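Local coordinates for glycosyl hydrolase family 62 protein (Coprinopsis cinerea, PDB 5B6T) that probably removes alpha-L-arabinofuranosyl side groups from arabinoxylan, as a family 62 glycoside hydrolase built on a five-bladed beta-propeller, at residues I183-S188 with R224-T229; G162-S167 with L210-I215; I14-K17 with R22-G25; G25-S30 with G297-L302; A74-G79 with L97-G102. All blocks are in the same frame, centred on the assembly; numbering follows the deposited sequence.

Contact 1: residues I183-S188 with R224-T229; sequences IAMQDS and RSWTST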
# COMPACT_ATOMS: atom_id res chain seq x y z
N ILE A 183 14.69 12.92 3.59
CA ILE A 183 13.68 13.13 2.54
C ILE A 183 14.21 12.38 1.31
O ILE A 183 15.24 12.76 0.71
CB ILE A 183 13.42 14.64 2.27
CG1 ILE A 183 12.68 15.25 3.48
CG2 ILE A 183 12.57 14.78 1.01
CD1 ILE A 183 12.61 16.76 3.55
N ALA A 184 13.58 11.26 1.00
CA ALA A 184 13.95 10.46 -0.16
C ALA A 184 13.52 11.08 -1.50
O ALA A 184 14.16 10.86 -2.54
CB ALA A 184 13.34 9.08 -0.03
N MET A 185 12.40 11.79 -1.48
CA MET A 185 11.86 12.45 -2.66
C MET A 185 10.92 13.55 -2.19
O MET A 185 10.26 13.42 -1.14
CB MET A 185 11.10 11.47 -3.57
CG MET A 185 10.72 12.10 -4.89
SD MET A 185 9.89 10.89 -5.95
CE MET A 185 11.30 10.02 -6.59
N GLN A 186 10.84 14.61 -2.96
CA GLN A 186 9.92 15.69 -2.65
C GLN A 186 9.48 16.44 -3.87
O GLN A 186 10.14 16.40 -4.92
CB GLN A 186 10.51 16.64 -1.62
CG GLN A 186 11.73 17.38 -2.07
CD GLN A 186 12.41 18.05 -0.90
OE1 GLN A 186 11.76 18.61 -0.03
NE2 GLN A 186 13.72 17.91 -0.83
N ASP A 187 8.31 17.08 -3.73
CA ASP A 187 7.81 17.99 -4.75
C ASP A 187 7.21 19.20 -4.07
O ASP A 187 6.52 19.06 -3.07
CB ASP A 187 6.76 17.31 -5.63
CG ASP A 187 6.63 17.96 -7.00
OD1 ASP A 187 6.07 19.07 -7.09
OD2 ASP A 187 7.08 17.36 -7.99
N SER A 188 7.47 20.40 -4.61
CA SER A 188 6.83 21.60 -4.07
C SER A 188 5.31 21.61 -4.25
O SER A 188 4.62 22.31 -3.52
CB SER A 188 7.42 22.85 -4.73
OG SER A 188 7.20 22.79 -6.13
N ARG A 224 2.40 7.40 -10.09
CA ARG A 224 3.67 7.65 -10.75
C ARG A 224 4.66 6.58 -10.38
O ARG A 224 4.51 5.94 -9.34
CB ARG A 224 4.20 9.03 -10.37
CG ARG A 224 3.24 10.16 -10.75
CD ARG A 224 3.68 11.52 -10.27
NE ARG A 224 4.89 12.00 -10.93
CZ ARG A 224 5.79 12.83 -10.39
NH1 ARG A 224 5.61 13.30 -9.15
NH2 ARG A 224 6.86 13.19 -11.07
N SER A 225 5.68 6.39 -11.21
CA SER A 225 6.68 5.35 -10.98
C SER A 225 8.08 5.81 -11.33
O SER A 225 8.28 6.63 -12.26
CB SER A 225 6.36 4.09 -11.79
OG SER A 225 6.25 4.37 -13.19
N TRP A 226 9.03 5.24 -10.60
CA TRP A 226 10.46 5.50 -10.74
C TRP A 226 11.20 4.21 -10.51
O TRP A 226 10.69 3.29 -9.86
CB TRP A 226 10.95 6.50 -9.69
CG TRP A 226 10.37 7.85 -9.70
CD1 TRP A 226 10.94 8.99 -10.20
CD2 TRP A 226 9.12 8.27 -9.14
NE1 TRP A 226 10.15 10.07 -10.00
CE2 TRP A 226 9.01 9.66 -9.37
CE3 TRP A 226 8.08 7.61 -8.48
CZ2 TRP A 226 7.89 10.40 -8.96
CZ3 TRP A 226 6.99 8.36 -8.07
CH2 TRP A 226 6.92 9.73 -8.29
N THR A 227 12.45 4.17 -10.97
CA THR A 227 13.36 3.06 -10.62
C THR A 227 14.70 3.56 -10.14
O THR A 227 15.08 4.72 -10.41
CB THR A 227 13.62 2.10 -11.80
OG1 THR A 227 14.27 2.84 -12.86
CG2 THR A 227 12.31 1.50 -12.32
N SER A 228 15.42 2.69 -9.44
CA SER A 228 16.73 3.01 -8.90
C SER A 228 17.52 1.73 -8.70
O SER A 228 16.95 0.66 -8.52
CB SER A 228 16.63 3.71 -7.55
OG SER A 228 17.92 4.05 -7.03
N THR A 229 18.85 1.83 -8.70
CA THR A 229 19.66 0.68 -8.33
C THR A 229 19.72 0.48 -6.81
O THR A 229 20.21 -0.54 -6.34
CB THR A 229 21.11 0.82 -8.86
OG1 THR A 229 21.70 1.98 -8.34
CG2 THR A 229 21.08 0.91 -10.32
O HOH W 1 7.71 14.76 -7.92

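Contact 2: residues G162-S167 with L210-I215; sequences GHLYRS and LLHEAI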
# COMPACT_ATOMS: atom_id res chain seq x y z
N GLY A 162 3.84 16.38 0.13
CA GLY A 162 4.84 16.37 -0.91
C GLY A 162 6.20 15.86 -0.51
O GLY A 162 7.15 16.07 -1.27
N HIS A 163 6.32 15.16 0.62
CA HIS A 163 7.59 14.56 1.01
C HIS A 163 7.42 13.08 1.19
O HIS A 163 6.43 12.64 1.75
CB HIS A 163 8.12 15.15 2.32
CG HIS A 163 8.16 16.64 2.31
ND1 HIS A 163 7.21 17.41 2.94
CD2 HIS A 163 9.01 17.50 1.71
CE1 HIS A 163 7.44 18.69 2.69
NE2 HIS A 163 8.55 18.77 1.96
N LEU A 164 8.39 12.33 0.70
CA LEU A 164 8.54 10.91 0.98
C LEU A 164 9.77 10.76 1.86
O LEU A 164 10.87 11.17 1.48
CB LEU A 164 8.75 10.12 -0.31
CG LEU A 164 9.03 8.62 -0.16
CD1 LEU A 164 7.82 7.86 0.38
CD2 LEU A 164 9.44 8.04 -1.51
N TYR A 165 9.60 10.18 3.03
CA TYR A 165 10.67 10.00 4.00
C TYR A 165 11.16 8.56 4.04
O TYR A 165 10.39 7.62 3.76
CB TYR A 165 10.20 10.36 5.41
CG TYR A 165 9.65 11.76 5.53
CD1 TYR A 165 10.49 12.82 5.73
CD2 TYR A 165 8.29 12.00 5.46
CE1 TYR A 165 9.99 14.11 5.80
CE2 TYR A 165 7.77 13.30 5.52
CZ TYR A 165 8.64 14.35 5.70
OH TYR A 165 8.15 15.63 5.82
N ARG A 166 12.43 8.41 4.43
CA ARG A 166 13.04 7.08 4.54
C ARG A 166 14.01 7.00 5.72
O ARG A 166 14.95 7.81 5.79
CB ARG A 166 13.77 6.74 3.25
CG ARG A 166 14.32 5.32 3.18
CD ARG A 166 15.28 5.06 2.04
NE ARG A 166 16.45 5.93 2.09
CZ ARG A 166 17.51 5.74 2.87
NH1 ARG A 166 17.57 4.70 3.67
NH2 ARG A 166 18.50 6.61 2.85
N SER A 167 13.76 6.07 6.64
CA SER A 167 14.70 5.70 7.72
C SER A 167 15.27 4.35 7.41
O SER A 167 14.71 3.57 6.62
CB SER A 167 14.01 5.64 9.08
OG SER A 167 13.61 6.92 9.53
N LEU A 210 9.73 2.26 -7.36
CA LEU A 210 8.95 3.13 -6.46
C LEU A 210 7.66 3.54 -7.17
O LEU A 210 7.71 4.05 -8.29
CB LEU A 210 9.74 4.41 -6.13
CG LEU A 210 8.99 5.53 -5.41
CD1 LEU A 210 8.58 5.12 -4.01
CD2 LEU A 210 9.87 6.77 -5.37
N LEU A 211 6.52 3.29 -6.53
CA LEU A 211 5.23 3.81 -6.95
C LEU A 211 4.78 4.80 -5.92
O LEU A 211 5.08 4.67 -4.74
CB LEU A 211 4.17 2.69 -7.04
CG LEU A 211 4.59 1.45 -7.82
CD1 LEU A 211 3.51 0.37 -7.76
CD2 LEU A 211 5.00 1.78 -9.26
N HIS A 212 4.05 5.83 -6.35
CA HIS A 212 3.56 6.81 -5.38
C HIS A 212 2.29 7.43 -5.96
O HIS A 212 2.24 7.72 -7.15
CB HIS A 212 4.65 7.89 -5.16
CG HIS A 212 4.55 8.64 -3.88
ND1 HIS A 212 3.55 9.54 -3.59
CD2 HIS A 212 5.38 8.65 -2.81
CE1 HIS A 212 3.75 10.04 -2.38
NE2 HIS A 212 4.86 9.54 -1.90
N GLU A 213 1.29 7.61 -5.10
CA GLU A 213 0.01 8.21 -5.50
C GLU A 213 0.11 9.73 -5.64
O GLU A 213 0.86 10.39 -4.89
CB GLU A 213 -1.09 7.87 -4.50
CG GLU A 213 -2.48 8.12 -5.04
CD GLU A 213 -3.60 7.64 -4.12
OE1 GLU A 213 -3.37 6.74 -3.27
OE2 GLU A 213 -4.74 8.16 -4.31
N ALA A 214 -0.64 10.25 -6.61
CA ALA A 214 -0.71 11.66 -6.92
C ALA A 214 -2.17 12.01 -7.17
O ALA A 214 -3.01 11.15 -7.40
CB ALA A 214 0.10 11.96 -8.17
N ILE A 215 -2.47 13.30 -7.09
CA ILE A 215 -3.77 13.85 -7.41
C ILE A 215 -3.55 14.69 -8.66
O ILE A 215 -2.85 15.70 -8.62
CB ILE A 215 -4.30 14.74 -6.27
CG1 ILE A 215 -4.35 13.98 -4.94
CG2 ILE A 215 -5.65 15.35 -6.62
CD1 ILE A 215 -4.68 14.86 -3.76

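Contact 3: residues I14-K17 with R22-G25; sequences IGPK and RIQG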
# COMPACT_ATOMS: atom_id res chain seq x y z
N ILE A 14 -14.20 -6.17 -3.93
CA ILE A 14 -14.40 -6.20 -2.47
C ILE A 14 -14.91 -4.83 -1.99
O ILE A 14 -14.30 -3.81 -2.22
CB ILE A 14 -13.11 -6.54 -1.70
CG1 ILE A 14 -12.62 -7.94 -2.04
CG2 ILE A 14 -13.33 -6.42 -0.19
CD1 ILE A 14 -11.19 -8.22 -1.60
N GLY A 15 -16.06 -4.85 -1.32
CA GLY A 15 -16.56 -3.69 -0.63
C GLY A 15 -17.01 -4.06 0.78
O GLY A 15 -16.87 -5.20 1.22
N PRO A 16 -17.55 -3.06 1.50
CA PRO A 16 -17.93 -3.25 2.88
C PRO A 16 -19.05 -4.28 3.03
O PRO A 16 -19.87 -4.44 2.15
CB PRO A 16 -18.47 -1.88 3.29
CG PRO A 16 -17.87 -0.91 2.37
CD PRO A 16 -17.68 -1.66 1.07
N LYS A 17 -19.08 -4.92 4.19
CA LYS A 17 -20.21 -5.77 4.54
C LYS A 17 -21.38 -4.90 4.98
O LYS A 17 -21.21 -3.74 5.34
CB LYS A 17 -19.84 -6.71 5.68
CG LYS A 17 -18.72 -7.67 5.31
CD LYS A 17 -19.15 -8.64 4.21
CE LYS A 17 -18.04 -9.64 3.93
NZ LYS A 17 -18.29 -10.41 2.70
N ARG A 22 -21.39 -0.44 9.54
CA ARG A 22 -21.72 0.56 8.50
C ARG A 22 -20.45 1.18 7.93
O ARG A 22 -20.34 2.39 7.79
CB ARG A 22 -22.61 1.70 9.01
CG ARG A 22 -23.88 1.28 9.71
CD ARG A 22 -24.78 0.53 8.80
NE ARG A 22 -26.02 0.12 9.48
CZ ARG A 22 -26.68 -1.01 9.22
NH1 ARG A 22 -26.20 -1.87 8.32
NH2 ARG A 22 -27.80 -1.28 9.88
N ILE A 23 -19.46 0.33 7.64
CA ILE A 23 -18.22 0.75 7.01
C ILE A 23 -18.57 1.33 5.62
O ILE A 23 -19.38 0.77 4.88
CB ILE A 23 -17.21 -0.43 6.92
CG1 ILE A 23 -16.82 -0.96 8.31
CG2 ILE A 23 -15.98 -0.03 6.11
CD1 ILE A 23 -16.43 0.08 9.33
N GLN A 24 -17.99 2.46 5.28
CA GLN A 24 -18.28 3.14 4.02
C GLN A 24 -17.28 2.80 2.90
O GLN A 24 -17.69 2.64 1.75
CB GLN A 24 -18.38 4.65 4.26
CG GLN A 24 -19.62 4.96 5.14
CD GLN A 24 -19.76 6.39 5.69
OE1 GLN A 24 -20.86 6.97 5.62
NE2 GLN A 24 -18.72 6.94 6.27
N GLY A 25 -16.00 2.64 3.24
CA GLY A 25 -14.98 2.31 2.26
C GLY A 25 -14.10 1.16 2.75
O GLY A 25 -13.82 1.04 3.95
O HOH W 2 -19.84 -2.59 7.43

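Contact 4: residues G25-S30 with G297-L302; sequences GIKDPS and GDYNSL. With GOL (glycerol), chain E.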
# COMPACT_ATOMS: atom_id res chain seq x y z
N GLY A 25 -16.00 2.64 3.24
CA GLY A 25 -14.98 2.31 2.26
C GLY A 25 -14.10 1.16 2.75
O GLY A 25 -13.82 1.04 3.95
N ILE A 26 -13.64 0.33 1.82
CA ILE A 26 -12.58 -0.67 2.08
C ILE A 26 -11.40 -0.19 1.27
O ILE A 26 -11.53 0.08 0.08
CB ILE A 26 -12.98 -2.09 1.66
CG1 ILE A 26 -14.20 -2.53 2.45
CG2 ILE A 26 -11.84 -3.07 1.78
CD1 ILE A 26 -14.01 -2.63 3.93
N LYS A 27 -10.24 -0.03 1.93
CA LYS A 27 -9.19 0.83 1.42
C LYS A 27 -7.78 0.25 1.62
O LYS A 27 -7.56 -0.64 2.42
CB LYS A 27 -9.25 2.18 2.15
CG LYS A 27 -10.53 2.96 1.90
CD LYS A 27 -10.42 4.37 2.46
CE LYS A 27 -9.50 5.23 1.62
NZ LYS A 27 -9.21 6.51 2.31
N ASP A 28 -6.84 0.82 0.88
CA ASP A 28 -5.42 0.71 1.19
C ASP A 28 -4.91 -0.74 1.31
O ASP A 28 -4.22 -1.07 2.28
CB ASP A 28 -5.10 1.45 2.51
CG ASP A 28 -5.78 2.80 2.64
OD1 ASP A 28 -5.86 3.52 1.63
OD2 ASP A 28 -6.21 3.11 3.79
N PRO A 29 -5.22 -1.62 0.33
CA PRO A 29 -4.98 -3.03 0.54
C PRO A 29 -3.52 -3.44 0.53
O PRO A 29 -2.72 -2.89 -0.24
CB PRO A 29 -5.70 -3.70 -0.66
CG PRO A 29 -5.70 -2.63 -1.71
CD PRO A 29 -5.90 -1.36 -0.96
N SER A 30 -3.21 -4.46 1.33
CA SER A 30 -1.98 -5.19 1.25
C SER A 30 -2.31 -6.66 0.94
O SER A 30 -3.30 -7.18 1.43
CB SER A 30 -1.22 -5.11 2.57
OG SER A 30 0.10 -5.63 2.44
N GLY A 297 -18.72 14.41 -1.09
CA GLY A 297 -18.91 14.54 0.33
C GLY A 297 -17.61 14.27 1.05
O GLY A 297 -16.54 14.26 0.46
N ASP A 298 -17.75 14.06 2.35
CA ASP A 298 -16.62 13.96 3.25
C ASP A 298 -15.70 12.82 2.78
O ASP A 298 -16.19 11.72 2.47
CB ASP A 298 -17.11 13.72 4.68
CG ASP A 298 -17.86 14.93 5.28
OD1 ASP A 298 -17.68 16.08 4.81
OD2 ASP A 298 -18.62 14.72 6.26
N TYR A 299 -14.40 13.10 2.77
CA TYR A 299 -13.40 12.12 2.29
C TYR A 299 -13.54 10.76 2.99
O TYR A 299 -13.54 9.74 2.32
CB TYR A 299 -11.96 12.65 2.45
CG TYR A 299 -10.91 11.62 2.02
CD1 TYR A 299 -10.60 11.44 0.67
CD2 TYR A 299 -10.30 10.80 2.96
CE1 TYR A 299 -9.67 10.50 0.28
CE2 TYR A 299 -9.38 9.84 2.55
CZ TYR A 299 -9.10 9.69 1.22
OH TYR A 299 -8.18 8.73 0.84
N ASN A 300 -13.71 10.75 4.31
CA ASN A 300 -13.71 9.47 5.07
C ASN A 300 -14.95 8.59 4.84
O ASN A 300 -14.97 7.41 5.18
CB ASN A 300 -13.54 9.73 6.58
CG ASN A 300 -12.14 10.20 6.94
OD1 ASN A 300 -11.18 10.01 6.19
ND2 ASN A 300 -12.02 10.83 8.12
N SER A 301 -15.99 9.17 4.24
CA SER A 301 -17.22 8.48 3.96
C SER A 301 -17.30 7.99 2.51
O SER A 301 -18.31 7.44 2.11
CB SER A 301 -18.40 9.40 4.28
OG SER A 301 -18.49 10.47 3.36
N LEU A 302 -16.25 8.21 1.71
CA LEU A 302 -16.32 7.87 0.29
C LEU A 302 -16.40 6.35 0.09
O LEU A 302 -15.73 5.57 0.79
CB LEU A 302 -15.10 8.40 -0.47
CG LEU A 302 -15.01 9.92 -0.63
CD1 LEU A 302 -13.61 10.27 -1.10
CD2 LEU A 302 -16.07 10.49 -1.57
C1 GOL E . -4.30 6.05 4.15
O1 GOL E . -3.27 6.66 4.93
C2 GOL E . -5.45 6.98 4.32
O2 GOL E . -5.72 7.61 3.04
C3 GOL E . -6.55 6.20 5.02
O3 GOL E . -7.31 5.41 4.12
O HOH W 3 -11.88 7.51 2.32

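Contact 5: residues A74-G79 with L97-G102; sequences APLGTG and LVYQNG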
# COMPACT_ATOMS: atom_id res chain seq x y z
N ALA A 74 -8.62 -8.95 17.66
CA ALA A 74 -7.30 -9.44 18.03
C ALA A 74 -6.70 -8.46 19.04
O ALA A 74 -7.23 -7.35 19.25
CB ALA A 74 -6.39 -9.52 16.78
N PRO A 75 -5.55 -8.83 19.62
CA PRO A 75 -4.87 -7.87 20.49
C PRO A 75 -4.55 -6.54 19.79
O PRO A 75 -4.47 -5.50 20.42
CB PRO A 75 -3.63 -8.63 20.92
CG PRO A 75 -4.11 -10.07 20.98
CD PRO A 75 -5.01 -10.19 19.78
N LEU A 76 -4.42 -6.55 18.45
CA LEU A 76 -4.28 -5.31 17.69
C LEU A 76 -5.30 -4.23 18.12
O LEU A 76 -4.95 -3.05 18.28
CB LEU A 76 -4.41 -5.64 16.19
CG LEU A 76 -4.14 -4.49 15.22
CD1 LEU A 76 -3.46 -4.98 13.94
CD2 LEU A 76 -5.42 -3.74 14.86
N GLY A 77 -6.54 -4.64 18.32
CA GLY A 77 -7.50 -3.87 19.14
C GLY A 77 -8.18 -2.70 18.47
O GLY A 77 -7.93 -2.40 17.31
N THR A 78 -9.14 -2.12 19.21
CA THR A 78 -9.85 -0.93 18.79
C THR A 78 -8.98 0.31 18.89
O THR A 78 -7.89 0.31 19.47
CB THR A 78 -11.13 -0.70 19.65
OG1 THR A 78 -10.77 -0.64 21.03
CG2 THR A 78 -12.15 -1.81 19.42
N GLY A 79 -9.48 1.35 18.25
CA GLY A 79 -8.78 2.59 18.10
C GLY A 79 -8.44 2.77 16.66
O GLY A 79 -8.80 1.96 15.83
N LEU A 97 2.82 -6.86 10.36
CA LEU A 97 1.76 -6.02 9.79
C LEU A 97 2.09 -4.59 10.24
O LEU A 97 2.06 -4.29 11.44
CB LEU A 97 0.39 -6.44 10.33
CG LEU A 97 -0.81 -5.83 9.60
CD1 LEU A 97 -0.92 -6.33 8.15
CD2 LEU A 97 -2.12 -6.09 10.36
N VAL A 98 2.50 -3.79 9.26
CA VAL A 98 2.91 -2.42 9.43
C VAL A 98 1.73 -1.53 9.07
O VAL A 98 0.98 -1.83 8.13
CB VAL A 98 4.15 -2.13 8.55
CG1 VAL A 98 4.44 -0.64 8.46
CG2 VAL A 98 5.33 -2.88 9.08
N TYR A 99 1.52 -0.48 9.84
CA TYR A 99 0.37 0.43 9.65
C TYR A 99 0.62 1.71 10.45
O TYR A 99 1.66 1.84 11.13
CB TYR A 99 -0.95 -0.25 10.08
CG TYR A 99 -0.88 -0.85 11.48
CD1 TYR A 99 -0.48 -2.15 11.67
CD2 TYR A 99 -1.26 -0.12 12.61
CE1 TYR A 99 -0.38 -2.71 12.92
CE2 TYR A 99 -1.19 -0.68 13.87
CZ TYR A 99 -0.76 -1.99 14.03
OH TYR A 99 -0.65 -2.57 15.28
N GLN A 100 -0.34 2.63 10.38
CA GLN A 100 -0.23 3.88 11.15
C GLN A 100 -1.29 3.91 12.24
O GLN A 100 -2.40 3.40 12.07
CB GLN A 100 -0.39 5.09 10.22
CG GLN A 100 -1.80 5.26 9.67
CD GLN A 100 -1.88 5.65 8.21
OE1 GLN A 100 -1.04 5.30 7.40
NE2 GLN A 100 -2.90 6.39 7.88
N ASN A 101 -0.94 4.52 13.36
CA ASN A 101 -1.84 4.70 14.47
C ASN A 101 -1.70 6.11 15.06
O ASN A 101 -2.09 6.33 16.22
CB ASN A 101 -1.59 3.65 15.56
CG ASN A 101 -0.27 3.85 16.28
OD1 ASN A 101 0.63 4.55 15.79
ND2 ASN A 101 -0.15 3.22 17.44
N GLY A 102 -1.17 7.03 14.28
CA GLY A 102 -0.67 8.33 14.78
C GLY A 102 0.87 8.37 14.82
O GLY A 102 1.50 9.45 14.70

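Contact 1: residues I183-S188 with R224-T229
Arg-224 comes first along strand 221-228, and it reaches Asp-187 through a water rather than directly: NH1 and Asp-187 OD2 stay 4.5 Å apart, opposite charges too far apart for a salt bridge. Water 1 lies at the edge of the guanidinium, in its plane, accepting from Arg-224 NH1 and donating to Asp-187 OD2 at 2.7 Å. NH1 also gives a hydrogen bond to Arg-192 O, NH2 forms a salt bridge with Asp-240, and Asp-187 OD1 takes the backbone N of Asn-189, so both side chains are held from outside as well.

Two residues on, Trp-226 turns the CZ2 corner of its ring over the centre of the Arg-224 guanidinium, while Met-185 covers one indole face. Met-185 runs out extended as far as SD and then bends (chi3 -81°), which lays CE over the five-membered ring, 3.5 Å from its centroid and only 8° off the normal. SD sits over the six-membered ring, 3.9 Å from that centroid, a Met-aromatic contact beside a CH-pi one. Ala-184 and Met-185 both stand opposite Leu-164, a classic beta bulge. An alanine in place of Trp-226 would probably leave the Met-185 thioether without its aromatic surface and uncover the Arg-224 guanidinium face on which CZ2 rests.

The two strands come from successive propeller blades. Their seam therefore combines a sulfur-aromatic and CH-pi contact with a water-bridged pair of opposite charges, where the intervening water probably softens the attraction.

Contact 2: residues G162-S167 with L210-I215
Leu-164 and His-212 mark the closest backbone approach, their CA atoms 9.1 Å apart, a spacing that side chains must fill between two strands of different sheets. This is an interface between neighbouring blades of the five-bladed propeller: strand 163-170 belongs to the blade that ends with strand 182-186, and strand 207-215 to the next one.

Leu-164 does the bridging with both its methyls. Its CG stands opposite the backbone N (chi1 176°), which sends the isobutyl fork across the gap. Leu-164 CD2 meets Leu-210 tip to tip, 3.9 Å from Leu-210 CD1, with the other Leu-210 methyl only slightly farther off. Leu-164 CD1 goes instead to the edge of the imidazole, near the ring plane, where it lies 4.1 Å from His-212 CD2; these two side chains slide past each other in opposite directions. Phe-156 packs on Leu-164 from its own blade, Trp-226 and Met-185 pack on Leu-210, and Leu-193 and Ser-158 touch His-212, so the seam is buried. An alanine here instead of His-212 would probably open a gap beside Leu-164 CD1 and leave Glu-213 O without its imidazole donor.

That donor is what fixes the ring's rotation. His-212 ND1 gives its hydrogen to Glu-213 O at 3.1 Å, with an N-H...O angle of 162° and the oxygen just 5° out of the imidazole plane.

Contact 3: residues I14-K17 with R22-G25
Pro-16 rests against the peptide backbone that follows Ile-23, and its ring supplies the largest share of the contact. CB lies 3.2 Å from Ile-23 O, and CG leans a little further along the chain to come 3.6 Å from Gln-24 O. A carbon edge pressed on two successive carbonyl oxygens is close van der Waals packing, perhaps with a slight polarised C-H...O character. On the aliphatic side, Pro-16 CB is 4.1 Å from Ile-23 CB. Ile-23 keeps CG2 opposite its backbone N, a placing that brings this branch near the proline, while CG1 and CD1 turn off elsewhere.

A water ties the backbones together just beside the ring. Water 2 donates to Lys-17 O at 2.8 Å and accepts from Ile-23 N at 3.0 Å, so the two ends of the turn are joined through solvent.

The next shell fixes the proline and its partner. Pro-16 N packs on Ile-26 CG1, and Gly-15 comes before it with no side chain to run into the CD of the proline. Ile-23 touches Thr-44 and Lys-46, and Lys-17 stretches the other way to hydrogen-bond Ala-66 O through NZ, lying along Phe-68 and Tyr-70.

The turn thus sits between two blades. Ile-14 pairs by backbone with Leu-306 of strand 305-311, whereas Gln-24 and Gly-25 form a classic beta bulge facing Ala-45 of strand 37-46. The chain here passes from the sheet holding strand 7-9 into the blade that opens with strand 25-34.

Contact 4: residues G25-S30 with G297-L302
A glycerol, probably from the crystallisation liquor, occupies the polar pocket that Lys-27, Asp-28 and Tyr-299 help to line near the middle of the propeller. Its hydroxyls are gripped by polar side chains, as would be consistent with a sugar-binding site; Asp-143 and Gln-100 bind the same molecule. Lys-27 bends at chi3 (73°), carrying NZ to the Tyr-299 hydroxyl, where it donates to OH at 2.9 Å and lies oblique to the ring. The same NZ donates to glycerol O3 at 2.8 Å and to water 3, which in turn gives a hydrogen to Tyr-299 O and sits 3.4 Å above one face of the phenol ring. Glycerol O3 passes its own hydrogen on to Asp-28 OD2 at 2.6 Å; Ser-43 OG is a further partner of that carboxylate oxygen. A bound lead ion lies about 3 Å from the Tyr-299 side chain.

Farther from the pocket Gly-25 CA packs 3.7 Å from Leu-302 O, an approach that a side chain on this residue would block.

One ammonium thus serves phenol, polyol and water together. It probably polarises the tyrosine oxygen, and it joins with the aspartate to hold the O3 hydroxyl as acceptor and donor at once.

Contact 5: residues A74-G79 with L97-G102
The phenol of Tyr-99 meets Leu-76 obliquely: CD1 of the leucine lies 4.0 Å from Tyr-99 CE1 and 3.9 Å from its OH. Both residues are buried where a loop lies against a propeller blade, the one formed by strands 82-89, 94-100, 104-109 and 122-123; residues 74-79 belong to the connection leading into it from strand 68-70.

Tyr-99 puts CG between its backbone N and carbonyl carbon (chi1 51°), and the ring comes at Leu-76 from the opposite direction. Its hydroxyl is not left to the leucine: Ser-107 OG on the adjacent strand is its hydrogen-bonding partner, which helps settle where the ring ends. Arg-81 and Pro-121 also touch the tyrosine side chain.

Leu-76 itself is positioned by its main chain, which hydrogen-bonds with Trp-118 and, through O, with Arg-81 NH2. Gly-77 follows with a positive phi, turning the chain away after the leucine has been delivered inward. Trp-118, already paired with Leu-76 through its backbone, also touches Leu-97. Leu-97 completes the hydrophobic patch with a single methyl, CD2, which stops 4.0 Å from Leu-76 CD1.

Overall arrangement
From the N terminus, contact 3 closes first, a short loop with four residues between its segments, and it hands on at Gly-25 to contact 4. Contact 4 makes the long closure, joining the first blade's strand 25-34 to the loop before strand 305-311 in the sheet that also holds strand 7-9. Contacts 5, 2 and 1 nest inside it. Contact 5 closes the loop that leads from strand 68-70 into the sheet of strands 82-89 and 94-100, and then contacts 2 and 1 cross, their segments alternating along the chain. These two touch, their centres 7 Å apart, and stitch one pair of blades together, while contacts 1 and 3 lie on opposite sides of the chain's centre.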